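Local coordinates for protein immunoreactive 84kD antigen PG93 (Porphyromonas gingivalis, PDB 5M11) that serves as an essential bacterial surface component of the type IX secretion system and binds calcium and zinc ions, at residues 58-63 and 77-82; 84-89 and 99-104; 189-194 and 223-228. All blocks are in the same frame, centred on the assembly; numbering follows the deposited sequence.

In the fold
Contacts 1 and 2 belong to the same blade of the N-terminal beta-propeller, the antiparallel sheet of strands 65-71, 76-81, 86-89 and 95-98. Their centres lie 9 Å apart, and Asp87 of contact 2 bonds to Ser61 and Tyr81 of contact 1. Contact 1, partly buried, clamps a tyrosine ring beneath the loop that enters the blade; contact 2, buried, seats a helical turn on the start of strand 86-89. Contact 3 is a surface contact of a different blade, its centre about 37 Å and 35 Å from theirs. It too involves a loop leading into a blade, but it relies on leucine, proline and phenylalanine, whereas the first two combine apolar touches with polar groups hydrogen-bonded around them.

Contact 1: residues 58-63 and 77-82; sequences SGLSDT and LVIYYA
The main interaction is a CH-pi contact beneath loop 58-63. CB of Asp62 stands over the face of the Tyr81 ring, 3.7 Å from its centroid and 13° off the ring normal. The opposite face rests on CG2 of Ile79, nearer the ring's rim than its centre, so the ring is sandwiched between loop and strand. Tyr81 CG is anti to its carbonyl carbon (chi1 -66°), which lays the ring back along the strand with its hydroxyl toward Leu60.

At the tip Leu60 crosses the tyrosine obliquely, CG and CD2 both 3.3 Å from Tyr81 OH. CD2 lies at the ring edge, while Leu60 CG comes 4.4 Å from Ile79 CD1. A branched leucine suits this place because it covers the end of the ring and the isoleucine together.

No hydrogen bond joins the two segments; their polar ends bond elsewhere. Tyr81 OH bonds to OD2 of Asp87 and Ser61 OG to OD1, which ties loop and ring to one acid. Asp62 OD1 takes the next residue's Thr63 N at 3.0 Å on the anti lone pair, and OD2 accepts from Ser83 and Asn85.

Within the propeller, loop 58-63 carries the chain from strand 52-54 of one blade to strand 65-71 of the next, and it lies over strand 76-81, which runs between strands 65-71 and 86-89.

Contact 2: residues 84-89 and 99-104; sequences GNIDIL and PALKDN
This is a buried packing contact between the start of a strand and a short helical turn: residues 84-89 lead into strand 86-89 of a propeller blade, and residues 99-104 contain a short, weakly bonded helical turn, about 100-103, directly after the blade's last strand, 95-98. The two backbones come closest at Gly84, whose CA lies 4.4 Å from that of Lys102. With no side chain, Gly84 lets them meet this closely, and its left-handed conformation (phi 87°) is one that glycine adopts easily. Its carbonyl oxygen faces the turn, Gly84 O lying 3.4 Å from Leu101 CB.

Side chains on two sides of Gly84 complete the fit. On one side Leu101 crosses Ile86 obliquely, CD1 to CD1 at 3.8 Å. CG of Leu101 and CG1 of Ile86 are each anti to their own carbonyl carbon, and the two terminal methyls meet. On the other side Asn85 lies alongside Pro99 and Lys102. Its OD1 lies 3.6 Å from Pro99 CA, and its ND2 lies 3.5 Å from Lys102 CD.

The amide is held by bonds at both ends. ND2 donates to Asp62, while OD1 accepts from Asn97 and, weakly, from Ile86 N. Lysine suits its site because its methylenes cover the asparagine while the chain, bent at chi3 and chi4, carries Lys102 NZ back to a salt bridge with Asp103 OD1, 2.8 Å away. Pro99 O accepts from Asp103 N at 2.8 Å, the firmest backbone bond of the turn.

Leu101 also touches Tyr80 of strand 76-81 and Ser131 of strand 129-134, and Ile86 reaches Leu133 there. The helical turn therefore sits between its own blade and the next one.

Contact 3: residues 189-194 and 223-228; sequences LNLPMG and FEPELL
The Phe223 ring turns its edge to the other segment: CD2 of Leu189 lies in the ring plane, 3.8 Å from Phe223 CD2. Neither face of the ring is taken up by residues 189-194. Elsewhere the phenylalanine side chain touches Leu162 and Ile206, which belong to strands of two successive blades. Pro225, whose ring is puckered, is met by three residues of the facing loop. Pro225 CG lies 3.4 Å from Asn190 O. Pro225 CB meets Leu191 CD2 at 3.7 Å, the two side chains crossing at about a right angle. Leu189 CB lies 4.3 Å from Pro225 CG.

The backbone sets up this clasp. Asn190 is the centre of an inverse gamma turn, closed by Leu191 N bonding to Leu189 O at 2.8 Å, and leucines on both flanks of the turn point toward segment 223-228. In Leu191, CG lies between the backbone N and the carbonyl carbon (chi1 60°), which brings CD2 to the proline. On the facing segment, Phe223 adopts a left-handed backbone conformation (phi 60°), and Phe223 O sits 3.4 Å from Leu189 CG.

Loop 189-194 leads from strand 185-187 of one blade into strand 196-202 of the next; residues 223-228 run into and include the first part of that blade's last strand. Phe208 touches both leucines, and Tyr216 touches Leu191 and Pro225.

No hydrogen bond or salt bridge crosses between the segments, so their direct contact, at the surface, rests on van der Waals and hydrophobic packing. Proline suits such a place, offering a compact apolar surface without an N-H to satisfy.

Contact 1: residues 58-63 and 77-82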
ATOM      1  N   SER A  58       6.429  -8.300 -11.391  1.00 86.51           N
ATOM      2  CA  SER A  58       7.390  -9.377 -11.623  1.00 85.99           C
ATOM      3  C   SER A  58       6.746 -10.664 -12.201  1.00 88.37           C
ATOM      4  O   SER A  58       7.470 -11.587 -12.594  1.00 89.16           O
ATOM      5  CB  SER A  58       8.113  -9.707 -10.320  1.00 88.49           C
ATOM      6  OG  SER A  58       8.965 -10.832 -10.459  1.00 98.30           O
ATOM      7  N   GLY A  59       5.415 -10.730 -12.225  1.00 81.27           N
ATOM      8  CA  GLY A  59       4.692 -11.896 -12.718  1.00 76.84           C
ATOM      9  C   GLY A  59       3.778 -12.560 -11.708  1.00 74.72           C
ATOM     10  O   GLY A  59       3.060 -13.498 -12.056  1.00 72.87           O
ATOM     11  N   LEU A  60       3.782 -12.075 -10.459  1.00 69.05           N
ATOM     12  CA  LEU A  60       2.943 -12.609  -9.384  1.00 64.90           C
ATOM     13  C   LEU A  60       1.489 -12.209  -9.620  1.00 67.19           C
ATOM     14  O   LEU A  60       1.221 -11.170 -10.225  1.00 69.67           O
ATOM     15  CB  LEU A  60       3.448 -12.140  -8.007  1.00 65.39           C
ATOM     16  CG  LEU A  60       4.508 -13.007  -7.277  1.00 68.13           C
ATOM     17  CD1 LEU A  60       5.822 -13.108  -8.049  1.00 70.58           C
ATOM     18  CD2 LEU A  60       4.821 -12.418  -5.930  1.00 70.84           C
ATOM     19  N   SER A  61       0.558 -13.060  -9.185  1.00 60.46           N
ATOM     20  CA  SER A  61      -0.876 -12.918  -9.426  1.00 59.67           C
ATOM     21  C   SER A  61      -1.645 -12.128  -8.354  1.00 64.79           C
ATOM     22  O   SER A  61      -2.808 -11.799  -8.599  1.00 64.43           O
ATOM     23  CB  SER A  61      -1.516 -14.295  -9.563  1.00 59.92           C
ATOM     24  OG  SER A  61      -0.741 -15.192 -10.340  1.00 67.25           O
ATOM     25  N   ASP A  62      -1.039 -11.850  -7.173  1.00 63.23           N
ATOM     26  CA  ASP A  62      -1.713 -11.125  -6.078  1.00 64.26           C
ATOM     27  C   ASP A  62      -0.724 -10.320  -5.204  1.00 71.25           C
ATOM     28  O   ASP A  62       0.481 -10.363  -5.460  1.00 71.87           O
ATOM     29  CB  ASP A  62      -2.556 -12.085  -5.215  1.00 62.80           C
ATOM     30  CG  ASP A  62      -3.945 -11.557  -4.910  1.00 70.78           C
ATOM     31  OD1 ASP A  62      -4.101 -10.294  -4.767  1.00 70.26           O
ATOM     32  OD2 ASP A  62      -4.877 -12.387  -4.803  1.00 77.03           O
ATOM     33  N   THR A  63      -1.229  -9.610  -4.162  1.00 69.84           N
ATOM     34  CA  THR A  63      -0.422  -8.666  -3.388  1.00 72.96           C
ATOM     35  C   THR A  63       0.154  -9.123  -2.002  1.00 76.15           C
ATOM     36  O   THR A  63       1.368  -8.935  -1.833  1.00 78.62           O
ATOM     37  CB  THR A  63      -1.220  -7.366  -3.173  1.00 80.92           C
ATOM     38  OG1 THR A  63      -1.701  -6.922  -4.443  1.00 78.38           O
ATOM     39  CG2 THR A  63      -0.381  -6.240  -2.542  1.00 84.58           C
ATOM     40  N   LEU A  77       8.715 -22.929  -5.664  1.00 54.52           N
ATOM     41  CA  LEU A  77       8.287 -22.263  -4.436  1.00 52.28           C
ATOM     42  C   LEU A  77       6.769 -21.983  -4.475  1.00 54.50           C
ATOM     43  O   LEU A  77       6.262 -21.336  -5.406  1.00 56.36           O
ATOM     44  CB  LEU A  77       9.092 -20.948  -4.230  1.00 54.25           C
ATOM     45  CG  LEU A  77       8.729 -20.101  -3.007  1.00 57.02           C
ATOM     46  CD1 LEU A  77       9.511 -20.529  -1.790  1.00 56.86           C
ATOM     47  CD2 LEU A  77       8.946 -18.643  -3.267  1.00 59.26           C
ATOM     48  N   VAL A  78       6.061 -22.462  -3.444  1.00 45.75           N
ATOM     49  CA  VAL A  78       4.629 -22.238  -3.255  1.00 42.06           C
ATOM     50  C   VAL A  78       4.440 -20.921  -2.482  1.00 47.24           C
ATOM     51  O   VAL A  78       4.974 -20.789  -1.387  1.00 47.35           O
ATOM     52  CB  VAL A  78       3.984 -23.434  -2.527  1.00 41.22           C
ATOM     53  CG1 VAL A  78       2.589 -23.084  -2.007  1.00 39.16           C
ATOM     54  CG2 VAL A  78       3.952 -24.665  -3.431  1.00 40.07           C
ATOM     55  N   ILE A  79       3.709 -19.951  -3.072  1.00 45.25           N
ATOM     56  CA  ILE A  79       3.395 -18.649  -2.471  1.00 46.35           C
ATOM     57  C   ILE A  79       1.921 -18.621  -2.103  1.00 50.37           C
ATOM     58  O   ILE A  79       1.069 -18.638  -2.996  1.00 51.36           O
ATOM     59  CB  ILE A  79       3.741 -17.430  -3.377  1.00 52.09           C
ATOM     60  CG1 ILE A  79       5.183 -17.470  -3.906  1.00 54.34           C
ATOM     61  CG2 ILE A  79       3.481 -16.133  -2.625  1.00 53.75           C
ATOM     62  CD1 ILE A  79       5.377 -16.744  -5.208  1.00 57.73           C
ATOM     63  N   TYR A  80       1.618 -18.571  -0.803  1.00 45.18           N
ATOM     64  CA  TYR A  80       0.238 -18.485  -0.342  1.00 43.64           C
ATOM     65  C   TYR A  80      -0.031 -17.043   0.123  1.00 48.67           C
ATOM     66  O   TYR A  80       0.697 -16.474   0.942  1.00 46.84           O
ATOM     67  CB  TYR A  80      -0.092 -19.536   0.745  1.00 41.79           C
ATOM     68  CG  TYR A  80      -1.519 -19.463   1.232  1.00 40.94           C
ATOM     69  CD1 TYR A  80      -2.524 -20.188   0.608  1.00 41.08           C
ATOM     70  CD2 TYR A  80      -1.875 -18.630   2.294  1.00 43.15           C
ATOM     71  CE1 TYR A  80      -3.853 -20.100   1.032  1.00 42.41           C
ATOM     72  CE2 TYR A  80      -3.200 -18.526   2.724  1.00 44.18           C
ATOM     73  CZ  TYR A  80      -4.191 -19.252   2.079  1.00 47.79           C
ATOM     74  OH  TYR A  80      -5.498 -19.134   2.476  1.00 40.62           O
ATOM     75  N   TYR A  81      -1.100 -16.476  -0.427  1.00 47.34           N
ATOM     76  CA  TYR A  81      -1.538 -15.101  -0.197  1.00 49.28           C
ATOM     77  C   TYR A  81      -2.608 -14.988   0.885  1.00 52.64           C
ATOM     78  O   TYR A  81      -3.377 -15.919   1.084  1.00 50.31           O
ATOM     79  CB  TYR A  81      -2.085 -14.526  -1.513  1.00 50.63           C
ATOM     80  CG  TYR A  81      -1.023 -14.385  -2.577  1.00 51.51           C
ATOM     81  CD1 TYR A  81      -0.209 -13.255  -2.632  1.00 55.93           C
ATOM     82  CD2 TYR A  81      -0.813 -15.390  -3.517  1.00 50.21           C
ATOM     83  CE1 TYR A  81       0.778 -13.121  -3.605  1.00 57.61           C
ATOM     84  CE2 TYR A  81       0.169 -15.266  -4.501  1.00 52.19           C
ATOM     85  CZ  TYR A  81       0.961 -14.127  -4.541  1.00 61.02           C
ATOM     86  OH  TYR A  81       1.910 -13.984  -5.520  1.00 60.22           O
ATOM     87  N   ALA A  82      -2.683 -13.817   1.545  1.00 51.61           N
ATOM     88  CA  ALA A  82      -3.678 -13.481   2.573  1.00 51.83           C
ATOM     89  C   ALA A  82      -5.113 -13.624   2.027  1.00 56.51           C
ATOM     90  O   ALA A  82      -6.029 -13.952   2.769  1.00 56.45           O
ATOM     91  CB  ALA A  82      -3.451 -12.058   3.059  1.00 55.43           C
TER

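Contact 2: residues 84-89 and 99-104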
ATOM      1  N   GLY A  84      -6.196 -15.927   0.177  1.00 52.67           N
ATOM      2  CA  GLY A  84      -6.448 -17.325  -0.139  1.00 49.90           C
ATOM      3  C   GLY A  84      -5.856 -17.776  -1.467  1.00 53.18           C
ATOM      4  O   GLY A  84      -5.861 -18.976  -1.782  1.00 52.68           O
ATOM      5  N   ASN A  85      -5.326 -16.837  -2.253  1.00 49.38           N
ATOM      6  CA  ASN A  85      -4.696 -17.153  -3.534  1.00 48.84           C
ATOM      7  C   ASN A  85      -3.366 -17.901  -3.369  1.00 51.15           C
ATOM      8  O   ASN A  85      -2.690 -17.764  -2.347  1.00 52.72           O
ATOM      9  CB  ASN A  85      -4.447 -15.872  -4.314  1.00 52.00           C
ATOM     10  CG  ASN A  85      -4.661 -15.985  -5.791  1.00 58.02           C
ATOM     11  OD1 ASN A  85      -4.607 -17.064  -6.395  1.00 50.39           O
ATOM     12  ND2 ASN A  85      -4.873 -14.851  -6.410  1.00 51.57           N
ATOM     13  N   ILE A  86      -2.991 -18.671  -4.393  1.00 44.23           N
ATOM     14  CA  ILE A  86      -1.755 -19.454  -4.467  1.00 41.56           C
ATOM     15  C   ILE A  86      -1.065 -19.197  -5.808  1.00 47.35           C
ATOM     16  O   ILE A  86      -1.718 -19.120  -6.866  1.00 47.49           O
ATOM     17  CB  ILE A  86      -2.051 -20.970  -4.284  1.00 41.72           C
ATOM     18  CG1 ILE A  86      -2.520 -21.316  -2.847  1.00 39.71           C
ATOM     19  CG2 ILE A  86      -0.877 -21.843  -4.710  1.00 42.23           C
ATOM     20  CD1 ILE A  86      -3.544 -22.388  -2.794  1.00 34.01           C
ATOM     21  N   ASP A  87       0.263 -19.106  -5.752  1.00 44.32           N
ATOM     22  CA  ASP A  87       1.137 -18.985  -6.907  1.00 45.72           C
ATOM     23  C   ASP A  87       2.220 -20.043  -6.789  1.00 48.22           C
ATOM     24  O   ASP A  87       2.610 -20.386  -5.668  1.00 46.17           O
ATOM     25  CB  ASP A  87       1.760 -17.577  -6.992  1.00 50.91           C
ATOM     26  CG  ASP A  87       1.007 -16.552  -7.825  1.00 64.23           C
ATOM     27  OD1 ASP A  87       0.006 -16.933  -8.484  1.00 65.67           O
ATOM     28  OD2 ASP A  87       1.450 -15.385  -7.864  1.00 67.84           O
ATOM     29  N   ILE A  88       2.681 -20.588  -7.934  1.00 45.22           N
ATOM     30  CA  ILE A  88       3.787 -21.543  -7.963  1.00 44.25           C
ATOM     31  C   ILE A  88       4.849 -20.917  -8.810  1.00 52.62           C
ATOM     32  O   ILE A  88       4.608 -20.608  -9.978  1.00 55.32           O
ATOM     33  CB  ILE A  88       3.416 -22.981  -8.406  1.00 45.28           C
ATOM     34  CG1 ILE A  88       2.360 -23.579  -7.448  1.00 44.95           C
ATOM     35  CG2 ILE A  88       4.668 -23.859  -8.396  1.00 42.97           C
ATOM     36  CD1 ILE A  88       1.534 -24.711  -7.987  1.00 61.21           C
ATOM     37  N   LEU A  89       5.997 -20.655  -8.196  1.00 51.22           N
ATOM     38  CA  LEU A  89       7.169 -20.045  -8.815  1.00 54.76           C
ATOM     39  C   LEU A  89       8.124 -21.168  -9.201  1.00 60.85           C
ATOM     40  O   LEU A  89       8.770 -21.751  -8.325  1.00 58.95           O
ATOM     41  CB  LEU A  89       7.805 -19.079  -7.795  1.00 55.98           C
ATOM     42  CG  LEU A  89       8.597 -17.885  -8.311  1.00 64.03           C
ATOM     43  CD1 LEU A  89       8.632 -16.790  -7.267  1.00 63.96           C
ATOM     44  CD2 LEU A  89      10.033 -18.275  -8.623  1.00 69.95           C
ATOM     45  N   PRO A  99      -6.126 -20.320  -8.073  1.00 48.89           N
ATOM     46  CA  PRO A  99      -7.089 -19.460  -7.348  1.00 49.23           C
ATOM     47  C   PRO A  99      -8.315 -20.147  -6.740  1.00 54.42           C
ATOM     48  O   PRO A  99      -9.216 -19.435  -6.278  1.00 55.64           O
ATOM     49  CB  PRO A  99      -7.551 -18.488  -8.428  1.00 52.24           C
ATOM     50  CG  PRO A  99      -7.439 -19.242  -9.693  1.00 56.08           C
ATOM     51  CD  PRO A  99      -6.402 -20.315  -9.528  1.00 50.92           C
ATOM     52  N   ALA A 100      -8.361 -21.495  -6.740  1.00 50.26           N
ATOM     53  CA  ALA A 100      -9.482 -22.301  -6.222  1.00 49.77           C
ATOM     54  C   ALA A 100      -9.932 -21.899  -4.812  1.00 55.55           C
ATOM     55  O   ALA A 100     -11.143 -21.819  -4.596  1.00 57.18           O
ATOM     56  CB  ALA A 100      -9.115 -23.773  -6.227  1.00 48.87           C
ATOM     57  N   LEU A 101      -8.980 -21.635  -3.864  1.00 51.02           N
ATOM     58  CA  LEU A 101      -9.322 -21.281  -2.483  1.00 50.33           C
ATOM     59  C   LEU A 101      -9.878 -19.893  -2.397  1.00 57.31           C
ATOM     60  O   LEU A 101     -10.872 -19.710  -1.705  1.00 58.97           O
ATOM     61  CB  LEU A 101      -8.139 -21.431  -1.507  1.00 48.80           C
ATOM     62  CG  LEU A 101      -7.655 -22.871  -1.214  1.00 50.53           C
ATOM     63  CD1 LEU A 101      -6.431 -22.863  -0.328  1.00 48.96           C
ATOM     64  CD2 LEU A 101      -8.735 -23.702  -0.546  1.00 52.67           C
ATOM     65  N   LYS A 102      -9.258 -18.915  -3.089  1.00 54.53           N
ATOM     66  CA  LYS A 102      -9.697 -17.520  -3.094  1.00 57.08           C
ATOM     67  C   LYS A 102     -11.099 -17.409  -3.736  1.00 64.87           C
ATOM     68  O   LYS A 102     -11.956 -16.649  -3.241  1.00 66.69           O
ATOM     69  CB  LYS A 102      -8.662 -16.649  -3.844  1.00 60.31           C
ATOM     70  CG  LYS A 102      -9.137 -15.250  -4.273  1.00 73.11           C
ATOM     71  CD  LYS A 102      -8.255 -14.616  -5.357  1.00 86.64           C
ATOM     72  CE  LYS A 102      -8.526 -15.105  -6.767  1.00 98.40           C
ATOM     73  NZ  LYS A 102      -9.729 -14.473  -7.373  1.00109.16           N
ATOM     74  N   ASP A 103     -11.326 -18.182  -4.831  1.00 60.84           N
ATOM     75  CA  ASP A 103     -12.590 -18.173  -5.569  1.00 62.34           C
ATOM     76  C   ASP A 103     -13.724 -18.871  -4.789  1.00 68.30           C
ATOM     77  O   ASP A 103     -14.901 -18.593  -5.050  1.00 69.95           O
ATOM     78  CB  ASP A 103     -12.420 -18.783  -6.968  1.00 63.51           C
ATOM     79  CG  ASP A 103     -11.562 -17.976  -7.947  1.00 75.64           C
ATOM     80  OD1 ASP A 103     -11.286 -16.775  -7.664  1.00 75.44           O
ATOM     81  OD2 ASP A 103     -11.195 -18.531  -9.012  1.00 83.77           O
ATOM     82  N   ASN A 104     -13.383 -19.735  -3.808  1.00 64.60           N
ATOM     83  CA  ASN A 104     -14.397 -20.403  -2.986  1.00 64.99           C
ATOM     84  C   ASN A 104     -14.919 -19.412  -1.929  1.00 71.98           C
ATOM     85  O   ASN A 104     -14.265 -19.117  -0.918  1.00 69.89           O
ATOM     86  CB  ASN A 104     -13.863 -21.696  -2.373  1.00 62.37           C
ATOM     87  CG  ASN A 104     -14.948 -22.678  -1.998  1.00 83.61           C
ATOM     88  OD1 ASN A 104     -15.929 -22.343  -1.314  1.00 78.66           O
ATOM     89  ND2 ASN A 104     -14.769 -23.934  -2.401  1.00 72.07           N
TER

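Contact 3: residues 189-194 and 223-228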
ATOM      1  N   LEU A 189      -4.486 -39.905  22.741  1.00 64.26           N
ATOM      2  CA  LEU A 189      -3.089 -39.872  23.186  1.00 62.52           C
ATOM      3  C   LEU A 189      -2.972 -39.320  24.605  1.00 67.42           C
ATOM      4  O   LEU A 189      -3.713 -38.417  24.997  1.00 65.83           O
ATOM      5  CB  LEU A 189      -2.245 -39.027  22.204  1.00 59.53           C
ATOM      6  CG  LEU A 189      -1.434 -39.746  21.128  1.00 62.26           C
ATOM      7  CD1 LEU A 189      -2.200 -40.910  20.461  1.00 63.24           C
ATOM      8  CD2 LEU A 189      -0.957 -38.786  20.087  1.00 61.39           C
ATOM      9  N   ASN A 190      -2.030 -39.866  25.370  1.00 66.78           N
ATOM     10  CA  ASN A 190      -1.807 -39.423  26.735  1.00 68.87           C
ATOM     11  C   ASN A 190      -1.065 -38.067  26.734  1.00 72.28           C
ATOM     12  O   ASN A 190       0.156 -38.012  26.920  1.00 72.38           O
ATOM     13  CB  ASN A 190      -1.062 -40.493  27.555  1.00 72.79           C
ATOM     14  CG  ASN A 190      -0.830 -40.118  29.010  1.00104.12           C
ATOM     15  OD1 ASN A 190      -1.773 -39.817  29.765  1.00106.97           O
ATOM     16  ND2 ASN A 190       0.435 -40.125  29.432  1.00 89.62           N
ATOM     17  N   LEU A 191      -1.826 -36.981  26.475  1.00 67.00           N
ATOM     18  CA  LEU A 191      -1.413 -35.577  26.532  1.00 65.34           C
ATOM     19  C   LEU A 191      -2.640 -34.690  26.316  1.00 70.73           C
ATOM     20  O   LEU A 191      -3.582 -35.155  25.674  1.00 70.26           O
ATOM     21  CB  LEU A 191      -0.237 -35.189  25.586  1.00 62.33           C
ATOM     22  CG  LEU A 191      -0.341 -35.364  24.079  1.00 65.10           C
ATOM     23  CD1 LEU A 191      -1.186 -34.302  23.459  1.00 65.43           C
ATOM     24  CD2 LEU A 191       1.006 -35.180  23.440  1.00 64.97           C
ATOM     25  N   PRO A 192      -2.686 -33.433  26.838  1.00 69.55           N
ATOM     26  CA  PRO A 192      -3.878 -32.590  26.583  1.00 70.55           C
ATOM     27  C   PRO A 192      -3.893 -32.096  25.122  1.00 72.10           C
ATOM     28  O   PRO A 192      -3.340 -31.040  24.806  1.00 70.93           O
ATOM     29  CB  PRO A 192      -3.733 -31.457  27.599  1.00 74.09           C
ATOM     30  CG  PRO A 192      -2.245 -31.352  27.827  1.00 76.86           C
ATOM     31  CD  PRO A 192      -1.680 -32.723  27.665  1.00 70.93           C
ATOM     32  N   MET A 193      -4.526 -32.878  24.226  1.00 68.14           N
ATOM     33  CA  MET A 193      -4.598 -32.604  22.786  1.00 66.30           C
ATOM     34  C   MET A 193      -5.272 -31.257  22.476  1.00 68.66           C
ATOM     35  O   MET A 193      -4.937 -30.642  21.456  1.00 68.53           O
ATOM     36  CB  MET A 193      -5.295 -33.751  22.039  1.00 69.25           C
ATOM     37  CG  MET A 193      -4.958 -33.820  20.557  1.00 72.74           C
ATOM     38  SD  MET A 193      -3.193 -34.040  20.132  1.00 76.83           S
ATOM     39  CE  MET A 193      -2.995 -35.746  20.531  1.00 74.63           C
ATOM     40  N   GLY A 194      -6.154 -30.790  23.368  1.00 63.66           N
ATOM     41  CA  GLY A 194      -6.829 -29.501  23.229  1.00 62.95           C
ATOM     42  C   GLY A 194      -5.917 -28.296  23.431  1.00 61.22           C
ATOM     43  O   GLY A 194      -6.269 -27.172  23.046  1.00 59.31           O
ATOM     44  N   PHE A 223       3.284 -43.680  19.173  1.00 51.60           N
ATOM     45  CA  PHE A 223       2.541 -42.483  19.550  1.00 49.77           C
ATOM     46  C   PHE A 223       2.277 -42.403  21.098  1.00 56.18           C
ATOM     47  O   PHE A 223       1.285 -41.804  21.514  1.00 56.09           O
ATOM     48  CB  PHE A 223       1.230 -42.398  18.755  1.00 50.72           C
ATOM     49  CG  PHE A 223       1.357 -41.739  17.409  1.00 50.26           C
ATOM     50  CD1 PHE A 223       2.028 -42.370  16.367  1.00 52.46           C
ATOM     51  CD2 PHE A 223       0.763 -40.506  17.164  1.00 51.22           C
ATOM     52  CE1 PHE A 223       2.159 -41.744  15.127  1.00 51.59           C
ATOM     53  CE2 PHE A 223       0.888 -39.888  15.919  1.00 51.48           C
ATOM     54  CZ  PHE A 223       1.593 -40.507  14.915  1.00 49.15           C
ATOM     55  N   GLU A 224       3.161 -43.014  21.940  1.00 53.45           N
ATOM     56  CA  GLU A 224       3.092 -42.941  23.408  1.00 53.71           C
ATOM     57  C   GLU A 224       3.859 -41.684  23.818  1.00 55.57           C
ATOM     58  O   GLU A 224       5.090 -41.691  23.719  1.00 57.33           O
ATOM     59  CB  GLU A 224       3.679 -44.199  24.066  1.00 57.00           C
ATOM     60  CG  GLU A 224       2.891 -45.469  23.808  1.00 71.73           C
ATOM     61  CD  GLU A 224       3.652 -46.782  23.901  1.00100.01           C
ATOM     62  OE1 GLU A 224       4.865 -46.776  24.220  1.00 94.84           O
ATOM     63  OE2 GLU A 224       3.020 -47.827  23.638  1.00100.18           O
ATOM     64  N   PRO A 225       3.204 -40.556  24.179  1.00 47.83           N
ATOM     65  CA  PRO A 225       3.977 -39.342  24.448  1.00 45.28           C
ATOM     66  C   PRO A 225       4.649 -39.281  25.809  1.00 49.65           C
ATOM     67  O   PRO A 225       4.037 -39.565  26.850  1.00 52.08           O
ATOM     68  CB  PRO A 225       2.940 -38.215  24.334  1.00 46.28           C
ATOM     69  CG  PRO A 225       1.631 -38.866  23.973  1.00 51.92           C
ATOM     70  CD  PRO A 225       1.754 -40.306  24.316  1.00 49.51           C
ATOM     71  N   GLU A 226       5.915 -38.829  25.785  1.00 42.48           N
ATOM     72  CA  GLU A 226       6.726 -38.494  26.944  1.00 40.95           C
ATOM     73  C   GLU A 226       7.253 -37.069  26.760  1.00 41.58           C
ATOM     74  O   GLU A 226       7.393 -36.591  25.637  1.00 37.54           O
ATOM     75  CB  GLU A 226       7.831 -39.518  27.200  1.00 42.94           C
ATOM     76  CG  GLU A 226       8.943 -39.571  26.181  1.00 55.12           C
ATOM     77  CD  GLU A 226       9.834 -40.776  26.387  1.00 76.57           C
ATOM     78  OE1 GLU A 226      10.407 -40.906  27.494  1.00 44.89           O
ATOM     79  OE2 GLU A 226       9.923 -41.612  25.454  1.00 79.31           O
ATOM     80  N   LEU A 227       7.466 -36.363  27.863  1.00 41.60           N
ATOM     81  CA  LEU A 227       7.895 -34.964  27.824  1.00 41.62           C
ATOM     82  C   LEU A 227       9.344 -34.859  27.370  1.00 45.71           C
ATOM     83  O   LEU A 227      10.193 -35.494  27.986  1.00 47.95           O
ATOM     84  CB  LEU A 227       7.708 -34.329  29.213  1.00 43.40           C
ATOM     85  CG  LEU A 227       8.000 -32.833  29.327  1.00 48.66           C
ATOM     86  CD1 LEU A 227       6.867 -32.013  28.802  1.00 47.53           C
ATOM     87  CD2 LEU A 227       8.264 -32.445  30.764  1.00 54.72           C
ATOM     88  N   LEU A 228       9.625 -34.070  26.303  1.00 39.73           N
ATOM     89  CA  LEU A 228      10.989 -33.877  25.770  1.00 38.81           C
ATOM     90  C   LEU A 228      11.651 -32.696  26.478  1.00 46.68           C
ATOM     91  O   LEU A 228      12.667 -32.879  27.165  1.00 47.79           O
ATOM     92  CB  LEU A 228      11.001 -33.723  24.236  1.00 35.90           C
ATOM     93  CG  LEU A 228      12.335 -33.495  23.548  1.00 39.39           C
ATOM     94  CD1 LEU A 228      13.240 -34.677  23.654  1.00 39.92           C
ATOM     95  CD2 LEU A 228      12.122 -33.187  22.100  1.00 40.61           C
TER